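Local coordinates for Sel1 repeat family protein (Pseudomonas aeruginosa, PDB 6LCH) that probably acts as an immunity protein that protects Pseudomonas aeruginosa from its own type VI secretion effector PldB, through a Sel1-repeat helical scaffold, at residues V113-P116 with A117-G120; Y190-S193 with V194-G197; L124-A127 with A128-G131; R56-W59 with K60-H63; S233-K236 with K237-D241. All coordinates share one frame; numbering follows the deposited sequence.

How the contacts relate
Contacts 2, 3 and 4 are partly buried and mark helix boundaries; contacts 1 and 5 lie nearer the surface. Contacts 2 and 3 close helices 183-195 and 123-129 with the same glycine-ended Schellman motif, whereas contact 4 starts helix 59-70 with a histidine cap and a tryptophan-lysine face contact. Contact 1 is the loop leading from helix 111-114 toward helix 123-129, and touches contact 3 through the D119-K126 salt bridge. Contact 5, the last turns of helix 225-240, packs its apolar side on contact 2 through V194 and G197 while its other side carries charged groups. Contacts 1 and 5 lie farthest apart, their centres about 39 Å from each other.

Contact 1 of 5, residues V113-P116 with A117-G120; sequences VKNP and ATDG
N115 and T118 close a type I beta turn, with T118 N donating to N115 O at 3.2 Å while P116 and A117 occupy the two corner positions. The N-H points almost straight at its acceptor but meets the carbonyl from above its plane, well off a lone pair.

The side chain of N115 adds a second bond inside the same turn. With CG anti to the backbone N (chi1 -169°), the amide reaches forward along the turn, and OD1 accepts from A117 N at 2.8 Å in the plane of the side-chain carbonyl. This is an Asx turn laid on the beta turn. The same OD1 lies 3.3 Å from A117 CB, and that methyl also leans on I92 and F100 of the neighbouring helices.

T118 turns its two branches to different tasks. CG2 rests on N115 CB at 3.9 Å, whereas OG1 has the carbonyl oxygen of G112 as its main partner and that of L121 as a second, the one hydroxyl proton being shared; this ties helix 111-114 to the residues leading into helix 123-129. Further on, D119 and G120 both take positive phi, and the chain comes back beside its start, where V113 CG2 sits 3.5 Å from G120 O. A water donates to P116 O at 2.6 Å and to D119 OD1 at 3.1 Å, while OD2 of the same carboxylate forms a salt bridge with K126.

The loop is therefore held largely by polar bonds: N115 engages two successive N-H groups just after its proline, and D119 links the turn both to water and to helix 123-129.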
loop_
_atom_site.group_PDB
_atom_site.type_symbol
_atom_site.label_atom_id
_atom_site.label_comp_id
_atom_site.label_asym_id
_atom_site.label_seq_id
_atom_site.Cartn_x
_atom_site.Cartn_y
_atom_site.Cartn_z
ATOM N N VAL A 113 13.821 -0.599 -18.838
ATOM C CA VAL A 113 13.994 0.048 -20.139
ATOM C C VAL A 113 14.305 -0.983 -21.216
ATOM O O VAL A 113 13.897 -0.829 -22.376
ATOM C CB VAL A 113 15.086 1.137 -20.048
ATOM C CG1 VAL A 113 15.574 1.551 -21.433
ATOM C CG2 VAL A 113 14.563 2.347 -19.289
ATOM N N LYS A 114 14.993 -2.064 -20.849
ATOM C CA LYS A 114 15.294 -3.124 -21.805
ATOM C C LYS A 114 14.052 -3.928 -22.176
ATOM O O LYS A 114 13.942 -4.402 -23.314
ATOM C CB LYS A 114 16.369 -4.047 -21.229
ATOM C CG LYS A 114 17.399 -3.329 -20.362
ATOM C CD LYS A 114 18.039 -4.271 -19.355
ATOM C CE LYS A 114 18.870 -5.345 -20.041
ATOM N NZ LYS A 114 19.517 -6.258 -19.057
ATOM N N ASN A 115 13.116 -4.086 -21.246
ATOM C CA ASN A 115 11.960 -4.946 -21.477
ATOM C C ASN A 115 11.036 -4.336 -22.528
ATOM O O ASN A 115 10.672 -3.160 -22.419
ATOM C CB ASN A 115 11.201 -5.171 -20.170
ATOM C CG ASN A 115 10.154 -6.260 -20.286
ATOM O OD1 ASN A 115 9.145 -6.096 -20.974
ATOM N ND2 ASN A 115 10.389 -7.382 -19.617
ATOM N N PRO A 116 10.620 -5.102 -23.544
ATOM C CA PRO A 116 9.758 -4.526 -24.591
ATOM C C PRO A 116 8.418 -4.026 -24.082
ATOM O O PRO A 116 7.836 -3.120 -24.691
ATOM C CB PRO A 116 9.583 -5.688 -25.582
ATOM C CG PRO A 116 9.921 -6.922 -24.808
ATOM C CD PRO A 116 10.974 -6.503 -23.825
ATOM N N ALA A 117 7.908 -4.575 -22.980
ATOM C CA ALA A 117 6.586 -4.189 -22.507
ATOM C C ALA A 117 6.569 -2.852 -21.780
ATOM O O ALA A 117 5.483 -2.321 -21.529
ATOM C CB ALA A 117 6.022 -5.274 -21.593
ATOM N N THR A 118 7.729 -2.297 -21.429
ATOM C CA THR A 118 7.759 -1.015 -20.740
ATOM C C THR A 118 7.762 0.168 -21.693
ATOM O O THR A 118 7.474 1.292 -21.259
ATOM C CB THR A 118 8.986 -0.924 -19.825
ATOM O OG1 THR A 118 10.179 -0.853 -20.619
ATOM C CG2 THR A 118 9.064 -2.133 -18.903
ATOM N N ASP A 119 8.077 -0.059 -22.970
ATOM C CA ASP A 119 8.128 1.001 -23.980
ATOM C C ASP A 119 9.193 2.041 -23.633
ATOM O O ASP A 119 8.949 3.249 -23.651
ATOM C CB ASP A 119 6.756 1.658 -24.156
ATOM C CG ASP A 119 5.646 0.640 -24.349
ATOM O OD1 ASP A 119 5.839 -0.300 -25.152
ATOM O OD2 ASP A 119 4.581 0.782 -23.705
ATOM N N GLY A 120 10.392 1.556 -23.311
ATOM C CA GLY A 120 11.505 2.426 -23.001
ATOM C C GLY A 120 11.485 3.027 -21.615
ATOM O O GLY A 120 12.281 3.932 -21.340
HETATM O O HOH W 1 7.885 -1.846 -26.913
#

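Contact 2 of 5, residues Y190-S193 with V194-G197; sequences YQVS and VSQG
S195 and V192 meet through a side-chain bond that reaches back along the helix. S195 OG lies between its own backbone N and carbonyl carbon (chi1 65°), which brings it 2.7 Å from V192 O, to which it donates. Q196 N also reaches that oxygen, but weakly, and bonds with better geometry to S193 O at 3.1 Å, coming from above the carbonyl plane.

The glutamine chain passes over the same carbonyl. Q196 CG is 3.3 Å from V192 O, and beyond it the amide lies across the valine, its NE2 at 3.5 Å from V192 CG1. V194 CG2 lies 3.3 Å from Y190 O, one turn before it, beside the regular backbone bond from V194 N to that oxygen.

Polar ends are fixed by neighbouring elements. Q196 OE1 accepts from the hydroxyl of S169, which would favour this rotation of the amide, and S193 OG is bonded to the carbonyl of A166, so helix 166-178 holds this helix end at two points; Y190 meets Y170 of the same helix edge-to-face. Separately, Q191 NE2 bonds to the carbonyl of Y253.

G197 N bonds to V194 O at 2.9 Å, and the amide of the next residue returns to S193 O. With G197 at positive phi as the C-prime residue, this is a Schellman motif, here ending helix 183-195 within a Sel1 repeat.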
loop_
_atom_site.group_PDB
_atom_site.type_symbol
_atom_site.label_atom_id
_atom_site.label_comp_id
_atom_site.label_asym_id
_atom_site.label_seq_id
_atom_site.Cartn_x
_atom_site.Cartn_y
_atom_site.Cartn_z
ATOM N N TYR A 190 -3.153 10.910 8.092
ATOM C CA TYR A 190 -2.989 9.635 8.782
ATOM C C TYR A 190 -4.338 8.961 8.992
ATOM O O TYR A 190 -4.460 7.737 8.857
ATOM C CB TYR A 190 -2.291 9.835 10.127
ATOM C CG TYR A 190 -0.790 10.044 10.066
ATOM C CD1 TYR A 190 0.055 9.066 9.551
ATOM C CD2 TYR A 190 -0.220 11.211 10.549
ATOM C CE1 TYR A 190 1.431 9.260 9.512
ATOM C CE2 TYR A 190 1.145 11.414 10.509
ATOM C CZ TYR A 190 1.967 10.440 9.997
ATOM O OH TYR A 190 3.326 10.661 9.967
ATOM N N GLN A 191 -5.367 9.748 9.318
ATOM C CA GLN A 191 -6.692 9.178 9.536
ATOM C C GLN A 191 -7.272 8.629 8.239
ATOM O O GLN A 191 -7.818 7.520 8.215
ATOM C CB GLN A 191 -7.628 10.222 10.146
ATOM C CG GLN A 191 -8.877 9.605 10.770
ATOM C CD GLN A 191 -9.966 10.619 11.056
ATOM O OE1 GLN A 191 -10.024 11.678 10.436
ATOM N NE2 GLN A 191 -10.842 10.294 12.002
ATOM N N VAL A 192 -7.159 9.392 7.146
ATOM C CA VAL A 192 -7.603 8.901 5.841
ATOM C C VAL A 192 -6.911 7.589 5.507
ATOM O O VAL A 192 -7.529 6.658 4.972
ATOM C CB VAL A 192 -7.353 9.966 4.757
ATOM C CG1 VAL A 192 -7.440 9.349 3.366
ATOM C CG2 VAL A 192 -8.334 11.111 4.899
ATOM N N SER A 193 -5.621 7.489 5.833
ATOM C CA SER A 193 -4.887 6.244 5.637
ATOM C C SER A 193 -5.542 5.093 6.390
ATOM O O SER A 193 -5.675 3.988 5.853
ATOM C CB SER A 193 -3.437 6.428 6.083
ATOM O OG SER A 193 -2.669 5.265 5.833
ATOM N N VAL A 194 -5.969 5.338 7.631
ATOM C CA VAL A 194 -6.639 4.301 8.411
ATOM C C VAL A 194 -7.914 3.848 7.713
ATOM O O VAL A 194 -8.152 2.647 7.536
ATOM C CB VAL A 194 -6.931 4.803 9.836
ATOM C CG1 VAL A 194 -7.662 3.731 10.629
ATOM C CG2 VAL A 194 -5.646 5.206 10.527
ATOM N N SER A 195 -8.753 4.802 7.302
ATOM C CA SER A 195 -10.006 4.468 6.631
ATOM C C SER A 195 -9.799 3.702 5.332
ATOM O O SER A 195 -10.765 3.131 4.812
ATOM C CB SER A 195 -10.814 5.739 6.355
ATOM O OG SER A 195 -10.151 6.591 5.434
ATOM N N GLN A 196 -8.576 3.668 4.802
ATOM C CA GLN A 196 -8.251 2.918 3.597
ATOM C C GLN A 196 -7.549 1.600 3.894
ATOM O O GLN A 196 -7.021 0.970 2.972
ATOM C CB GLN A 196 -7.379 3.762 2.666
ATOM C CG GLN A 196 -8.032 5.031 2.159
ATOM C CD GLN A 196 -7.010 6.016 1.642
ATOM O OE1 GLN A 196 -5.826 5.912 1.959
ATOM N NE2 GLN A 196 -7.458 6.977 0.844
ATOM N N GLY A 197 -7.542 1.160 5.150
ATOM C CA GLY A 197 -6.835 -0.049 5.515
ATOM C C GLY A 197 -5.418 0.166 5.986
ATOM O O GLY A 197 -4.640 -0.794 6.027
#

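Contact 3 of 5, residues L124-A127 with A128-G131; sequences LDKA and ASLG
L124 and A128 are joined by a regular helical bond, A128 N to L124 O at 2.7 Å, and S129 N continues the ladder to D125 O. The ladder then tightens: L130 N turns to A127 O at 3.0 Å and stands above that carbonyl plane.

Side chains follow the turn closely. A128 CB sits 3.2 Å from L124 O. A127 packs on F100 and on A135 of helix 133-146, and A128 on L136 and L139 of that same helix. G131, at positive phi, is the C-prime residue of a Schellman motif: its N bonds to A128 O at 2.9 Å, while N132 N reaches back to A127 O, ending helix 123-129.

K126 runs along the last turn toward S129. A bend at chi2 (55°) carries its CD past that residue, and NZ donates to a water at 2.6 Å; a further link from this water to S129 OG is doubtful, because the hydroxyl is modelled too close to K126 O. NZ is also held by D119 of the preceding loop. Beyond the lysine, the side chain of L130 packs toward P97 and H16.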
loop_
_atom_site.group_PDB
_atom_site.type_symbol
_atom_site.label_atom_id
_atom_site.label_comp_id
_atom_site.label_asym_id
_atom_site.label_seq_id
_atom_site.Cartn_x
_atom_site.Cartn_y
_atom_site.Cartn_z
ATOM N N LEU A 124 9.432 1.039 -12.494
ATOM C CA LEU A 124 8.637 1.944 -11.671
ATOM C C LEU A 124 7.873 2.945 -12.524
ATOM O O LEU A 124 6.688 3.201 -12.283
ATOM C CB LEU A 124 9.536 2.678 -10.676
ATOM C CG LEU A 124 9.869 1.954 -9.370
ATOM C CD1 LEU A 124 10.708 2.858 -8.478
ATOM C CD2 LEU A 124 8.598 1.530 -8.660
ATOM N N ASP A 125 8.542 3.534 -13.520
ATOM C CA ASP A 125 7.890 4.538 -14.352
ATOM C C ASP A 125 6.772 3.924 -15.187
ATOM O O ASP A 125 5.693 4.514 -15.314
ATOM C CB ASP A 125 8.918 5.229 -15.246
ATOM C CG ASP A 125 9.791 6.208 -14.478
ATOM O OD1 ASP A 125 10.927 6.478 -14.923
ATOM O OD2 ASP A 125 9.344 6.699 -13.420
ATOM N N LYS A 126 7.007 2.740 -15.756
ATOM C CA LYS A 126 5.963 2.067 -16.525
ATOM C C LYS A 126 4.759 1.742 -15.648
ATOM O O LYS A 126 3.611 2.001 -16.030
ATOM C CB LYS A 126 6.521 0.801 -17.170
ATOM C CG LYS A 126 5.525 0.088 -18.079
ATOM C CD LYS A 126 4.980 1.013 -19.152
ATOM C CE LYS A 126 4.155 0.240 -20.183
ATOM N NZ LYS A 126 3.252 1.120 -20.969
ATOM N N ALA A 127 5.003 1.179 -14.460
ATOM C CA ALA A 127 3.909 0.896 -13.534
ATOM C C ALA A 127 3.210 2.177 -13.099
ATOM O O ALA A 127 1.977 2.254 -13.110
ATOM C CB ALA A 127 4.431 0.125 -12.322
ATOM N N ALA A 128 3.982 3.197 -12.711
ATOM C CA ALA A 128 3.386 4.495 -12.417
ATOM C C ALA A 128 2.679 5.061 -13.640
ATOM O O ALA A 128 1.659 5.753 -13.509
ATOM C CB ALA A 128 4.453 5.470 -11.922
ATOM N N SER A 129 3.202 4.780 -14.845
ATOM C CA SER A 129 2.544 5.255 -16.056
ATOM C C SER A 129 1.158 4.653 -16.238
ATOM O O SER A 129 0.325 5.237 -16.942
ATOM C CB SER A 129 3.382 4.957 -17.304
ATOM O OG SER A 129 3.330 3.591 -17.666
ATOM N N LEU A 130 0.901 3.497 -15.636
ATOM C CA LEU A 130 -0.410 2.876 -15.667
ATOM C C LEU A 130 -1.196 3.148 -14.394
ATOM O O LEU A 130 -2.240 2.528 -14.176
ATOM C CB LEU A 130 -0.259 1.373 -15.905
ATOM C CG LEU A 130 0.438 1.071 -17.236
ATOM C CD1 LEU A 130 0.850 -0.393 -17.355
ATOM C CD2 LEU A 130 -0.462 1.476 -18.391
ATOM N N GLY A 131 -0.710 4.052 -13.545
ATOM C CA GLY A 131 -1.427 4.422 -12.345
ATOM C C GLY A 131 -1.269 3.473 -11.181
ATOM O O GLY A 131 -2.109 3.478 -10.281
HETATM O O HOH W 2 2.300 3.383 -20.127
#

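Contact 4 of 5, residues R56-W59 with K60-H63; sequences RGHW and KAMH
K60 leaves H58 at CB and runs along the face of W59. Its CB lies 3.7 Å from H58 CE1. CG then stands over one face of the W59 indole, 3.7 Å from the centroid of the six-membered ring and 3° off its normal, a well-aligned CH-pi contact. CD passes on toward the rim, and CE ends 3.5 Å from W59 CZ2, so the aliphatic chain runs beside the indole in the same direction, with chi4 turning NZ at the tip. W59 meets it this way because its CG lies between the backbone N and carbonyl carbon (chi1 71°), which lays the ring over the start of the helix, beside K60.

H58 is the N-cap of helix 59-70. Its ND1 accepts from A61 N at 3.1 Å, almost in the imidazole plane, while NE2 bonds to D25, consistent with a neutral ring that carries its proton on NE2. The ring also stacks on Y28, and with G57 closing a Schellman motif just before it, the chain passes from helix 43-55 into the next helix within three residues.

Next to the tryptophan backbone, M62 bends at chi3 so that CE comes 3.3 Å from W59 CA and 3.7 Å from W59 CB. Its side chain packs on L87, M91 and L94.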
loop_
_atom_site.group_PDB
_atom_site.type_symbol
_atom_site.label_atom_id
_atom_site.label_comp_id
_atom_site.label_asym_id
_atom_site.label_seq_id
_atom_site.Cartn_x
_atom_site.Cartn_y
_atom_site.Cartn_z
ATOM N N ARG A 56 -5.131 -19.394 -14.931
ATOM C CA ARG A 56 -6.287 -18.855 -15.633
ATOM C C ARG A 56 -6.182 -17.354 -15.860
ATOM O O ARG A 56 -7.107 -16.762 -16.422
ATOM C CB ARG A 56 -7.576 -19.177 -14.868
ATOM C CG ARG A 56 -8.040 -20.605 -15.031
ATOM C CD ARG A 56 -9.442 -20.811 -14.484
ATOM N NE ARG A 56 -10.501 -20.269 -15.334
ATOM C CZ ARG A 56 -10.973 -20.872 -16.423
ATOM N NH1 ARG A 56 -10.476 -22.038 -16.810
ATOM N NH2 ARG A 56 -11.945 -20.310 -17.123
ATOM N N GLY A 57 -5.085 -16.731 -15.436
ATOM C CA GLY A 57 -4.848 -15.322 -15.674
ATOM C C GLY A 57 -5.145 -14.391 -14.518
ATOM O O GLY A 57 -5.108 -13.169 -14.708
ATOM N N HIS A 58 -5.444 -14.919 -13.335
ATOM C CA HIS A 58 -5.781 -14.074 -12.196
ATOM C C HIS A 58 -4.538 -13.333 -11.717
ATOM O O HIS A 58 -3.556 -13.962 -11.312
ATOM C CB HIS A 58 -6.368 -14.922 -11.072
ATOM C CG HIS A 58 -7.164 -14.135 -10.080
ATOM N ND1 HIS A 58 -6.579 -13.421 -9.056
ATOM C CD2 HIS A 58 -8.499 -13.943 -9.961
ATOM C CE1 HIS A 58 -7.521 -12.828 -8.343
ATOM N NE2 HIS A 58 -8.694 -13.128 -8.872
ATOM N N TRP A 59 -4.577 -11.998 -11.747
ATOM C CA TRP A 59 -3.341 -11.254 -11.523
ATOM C C TRP A 59 -3.033 -11.041 -10.044
ATOM O O TRP A 59 -1.856 -10.982 -9.669
ATOM C CB TRP A 59 -3.364 -9.928 -12.296
ATOM C CG TRP A 59 -4.300 -8.881 -11.788
ATOM C CD1 TRP A 59 -5.583 -8.659 -12.196
ATOM C CD2 TRP A 59 -4.016 -7.889 -10.794
ATOM N NE1 TRP A 59 -6.119 -7.598 -11.508
ATOM C CE2 TRP A 59 -5.178 -7.108 -10.640
ATOM C CE3 TRP A 59 -2.893 -7.591 -10.013
ATOM C CZ2 TRP A 59 -5.247 -6.043 -9.741
ATOM C CZ3 TRP A 59 -2.967 -6.539 -9.117
ATOM C CH2 TRP A 59 -4.134 -5.775 -8.990
ATOM N N LYS A 60 -4.047 -10.949 -9.185
ATOM C CA LYS A 60 -3.759 -10.873 -7.756
ATOM C C LYS A 60 -3.234 -12.204 -7.235
ATOM O O LYS A 60 -2.367 -12.237 -6.355
ATOM C CB LYS A 60 -5.000 -10.433 -6.988
ATOM C CG LYS A 60 -5.296 -8.956 -7.136
ATOM C CD LYS A 60 -6.774 -8.668 -7.002
ATOM C CE LYS A 60 -7.027 -7.174 -6.907
ATOM N NZ LYS A 60 -6.636 -6.634 -5.576
ATOM N N ALA A 61 -3.735 -13.313 -7.779
ATOM C CA ALA A 61 -3.198 -14.620 -7.416
ATOM C C ALA A 61 -1.734 -14.745 -7.814
ATOM O O ALA A 61 -0.932 -15.320 -7.073
ATOM C CB ALA A 61 -4.029 -15.724 -8.067
ATOM N N MET A 62 -1.368 -14.218 -8.988
ATOM C CA MET A 62 0.034 -14.206 -9.400
ATOM C C MET A 62 0.876 -13.380 -8.442
ATOM O O MET A 62 1.978 -13.787 -8.054
ATOM C CB MET A 62 0.161 -13.640 -10.816
ATOM C CG MET A 62 -0.427 -14.512 -11.889
ATOM S SD MET A 62 -0.041 -13.876 -13.521
ATOM C CE MET A 62 -1.071 -12.442 -13.644
ATOM N N HIS A 63 0.375 -12.206 -8.063
ATOM C CA HIS A 63 1.092 -11.354 -7.123
ATOM C C HIS A 63 1.252 -12.043 -5.770
ATOM O O HIS A 63 2.360 -12.121 -5.228
ATOM C CB HIS A 63 0.352 -10.022 -6.983
ATOM C CG HIS A 63 0.870 -9.151 -5.881
ATOM N ND1 HIS A 63 1.934 -8.291 -6.049
ATOM C CD2 HIS A 63 0.468 -9.004 -4.594
ATOM C CE1 HIS A 63 2.168 -7.656 -4.914
ATOM N NE2 HIS A 63 1.293 -8.071 -4.016
#

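Contact 5 of 5, residues S233-K236 with K237-D241; sequences SIYK and KLEAD
Y235 and E239, one turn apart, both set CG anti to the backbone N (chi1 155° and 178°), which sends the phenol and the carboxylate out along the same flank of the helix. Their ends cross there, with the ring and carboxylate planes 83° apart. OE1 is modelled 2.6 Å from the tyrosine OH, but it also lies too close to Y235 CZ, so the exact fit of this pair is doubtful.

The other carboxylate oxygen serves K236. The lysine bends at chi2 and chi3, so its chain doubles along the surface beside E239, and NZ reaches OE2 at 3.4 Å, a long salt bridge with a weak hydrogen bond. This is an i, i+3 lysine-glutamate pair on an amphipathic helix, 225-240, whose I234 and L238 side packs on the end of helix 183-195 in the helical array. Regular backbone bonds hold the spacing, among them L238 N to I234 O at 2.9 Å.

On that apolar side, I234 CG2 and L238 CD1 lie alongside each other, 4.0 Å apart; both residues pack on F246, and they meet V194 and G197. The Y235 ring meets Y232 of its own helix and F203 of helix 199-208. D241 N still bonds to K237 O at 2.9 Å as the chain leaves helical geometry, and its OD1 forms a salt bridge with K36.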
loop_
_atom_site.group_PDB
_atom_site.type_symbol
_atom_site.label_atom_id
_atom_site.label_comp_id
_atom_site.label_asym_id
_atom_site.label_seq_id
_atom_site.Cartn_x
_atom_site.Cartn_y
_atom_site.Cartn_z
ATOM N N SER A 233 -7.605 -0.846 18.207
ATOM C CA SER A 233 -8.508 -1.931 17.844
ATOM C C SER A 233 -8.632 -2.061 16.332
ATOM O O SER A 233 -8.715 -3.177 15.804
ATOM C CB SER A 233 -9.881 -1.710 18.477
ATOM O OG SER A 233 -10.774 -2.753 18.122
ATOM N N ILE A 234 -8.667 -0.931 15.621
ATOM C CA ILE A 234 -8.643 -0.974 14.161
ATOM C C ILE A 234 -7.340 -1.594 13.684
ATOM O O ILE A 234 -7.322 -2.411 12.754
ATOM C CB ILE A 234 -8.844 0.438 13.581
ATOM C CG1 ILE A 234 -10.319 0.838 13.625
ATOM C CG2 ILE A 234 -8.296 0.525 12.160
ATOM C CD1 ILE A 234 -10.543 2.320 13.400
ATOM N N TYR A 235 -6.227 -1.224 14.323
ATOM C CA TYR A 235 -4.951 -1.840 13.993
ATOM C C TYR A 235 -4.987 -3.343 14.237
ATOM O O TYR A 235 -4.420 -4.116 13.457
ATOM C CB TYR A 235 -3.823 -1.184 14.790
ATOM C CG TYR A 235 -2.618 -2.074 14.979
ATOM C CD1 TYR A 235 -2.471 -2.829 16.132
ATOM C CD2 TYR A 235 -1.629 -2.162 14.007
ATOM C CE1 TYR A 235 -1.382 -3.645 16.314
ATOM C CE2 TYR A 235 -0.529 -2.979 14.183
ATOM C CZ TYR A 235 -0.412 -3.715 15.346
ATOM O OH TYR A 235 0.670 -4.543 15.541
ATOM N N LYS A 236 -5.642 -3.786 15.309
ATOM C CA LYS A 236 -5.743 -5.226 15.520
ATOM C C LYS A 236 -6.640 -5.870 14.471
ATOM O O LYS A 236 -6.337 -6.962 13.979
ATOM C CB LYS A 236 -6.240 -5.525 16.932
ATOM C CG LYS A 236 -5.224 -5.184 18.002
ATOM C CD LYS A 236 -3.879 -5.787 17.666
ATOM C CE LYS A 236 -3.680 -7.084 18.421
ATOM N NZ LYS A 236 -2.440 -7.786 17.997
ATOM N N LYS A 237 -7.722 -5.190 14.084
ATOM C CA LYS A 237 -8.632 -5.745 13.088
ATOM C C LYS A 237 -7.948 -5.903 11.732
ATOM O O LYS A 237 -8.119 -6.928 11.058
ATOM C CB LYS A 237 -9.866 -4.854 12.989
ATOM C CG LYS A 237 -11.006 -5.366 12.146
ATOM C CD LYS A 237 -11.745 -6.565 12.748
ATOM C CE LYS A 237 -12.245 -7.523 11.631
ATOM N NZ LYS A 237 -11.118 -8.281 10.975
ATOM N N LEU A 238 -7.157 -4.907 11.320
ATOM C CA LEU A 238 -6.467 -4.996 10.035
ATOM C C LEU A 238 -5.308 -5.978 10.093
ATOM O O LEU A 238 -4.927 -6.551 9.067
ATOM C CB LEU A 238 -5.950 -3.626 9.607
ATOM C CG LEU A 238 -6.935 -2.594 9.078
ATOM C CD1 LEU A 238 -6.312 -1.215 9.161
ATOM C CD2 LEU A 238 -7.323 -2.916 7.648
ATOM N N GLU A 239 -4.728 -6.168 11.277
ATOM C CA GLU A 239 -3.670 -7.153 11.444
ATOM C C GLU A 239 -4.178 -8.575 11.242
ATOM O O GLU A 239 -3.452 -9.424 10.718
ATOM C CB GLU A 239 -3.054 -6.980 12.822
ATOM C CG GLU A 239 -1.988 -7.948 13.181
ATOM C CD GLU A 239 -1.007 -7.288 14.129
ATOM O OE1 GLU A 239 -0.646 -6.127 13.903
ATOM O OE2 GLU A 239 -0.627 -7.884 15.149
ATOM N N ALA A 240 -5.420 -8.858 11.623
ATOM C CA ALA A 240 -5.958 -10.171 11.291
ATOM C C ALA A 240 -6.512 -10.203 9.867
ATOM O O ALA A 240 -6.387 -11.222 9.178
ATOM C CB ALA A 240 -7.024 -10.581 12.305
ATOM N N ASP A 241 -7.090 -9.101 9.393
ATOM C CA ASP A 241 -7.629 -9.037 8.032
ATOM C C ASP A 241 -7.212 -7.734 7.358
ATOM O O ASP A 241 -7.885 -6.704 7.486
ATOM C CB ASP A 241 -9.150 -9.192 8.036
ATOM C CG ASP A 241 -9.711 -9.545 6.668
ATOM O OD1 ASP A 241 -9.126 -9.129 5.643
ATOM O OD2 ASP A 241 -10.746 -10.239 6.618
#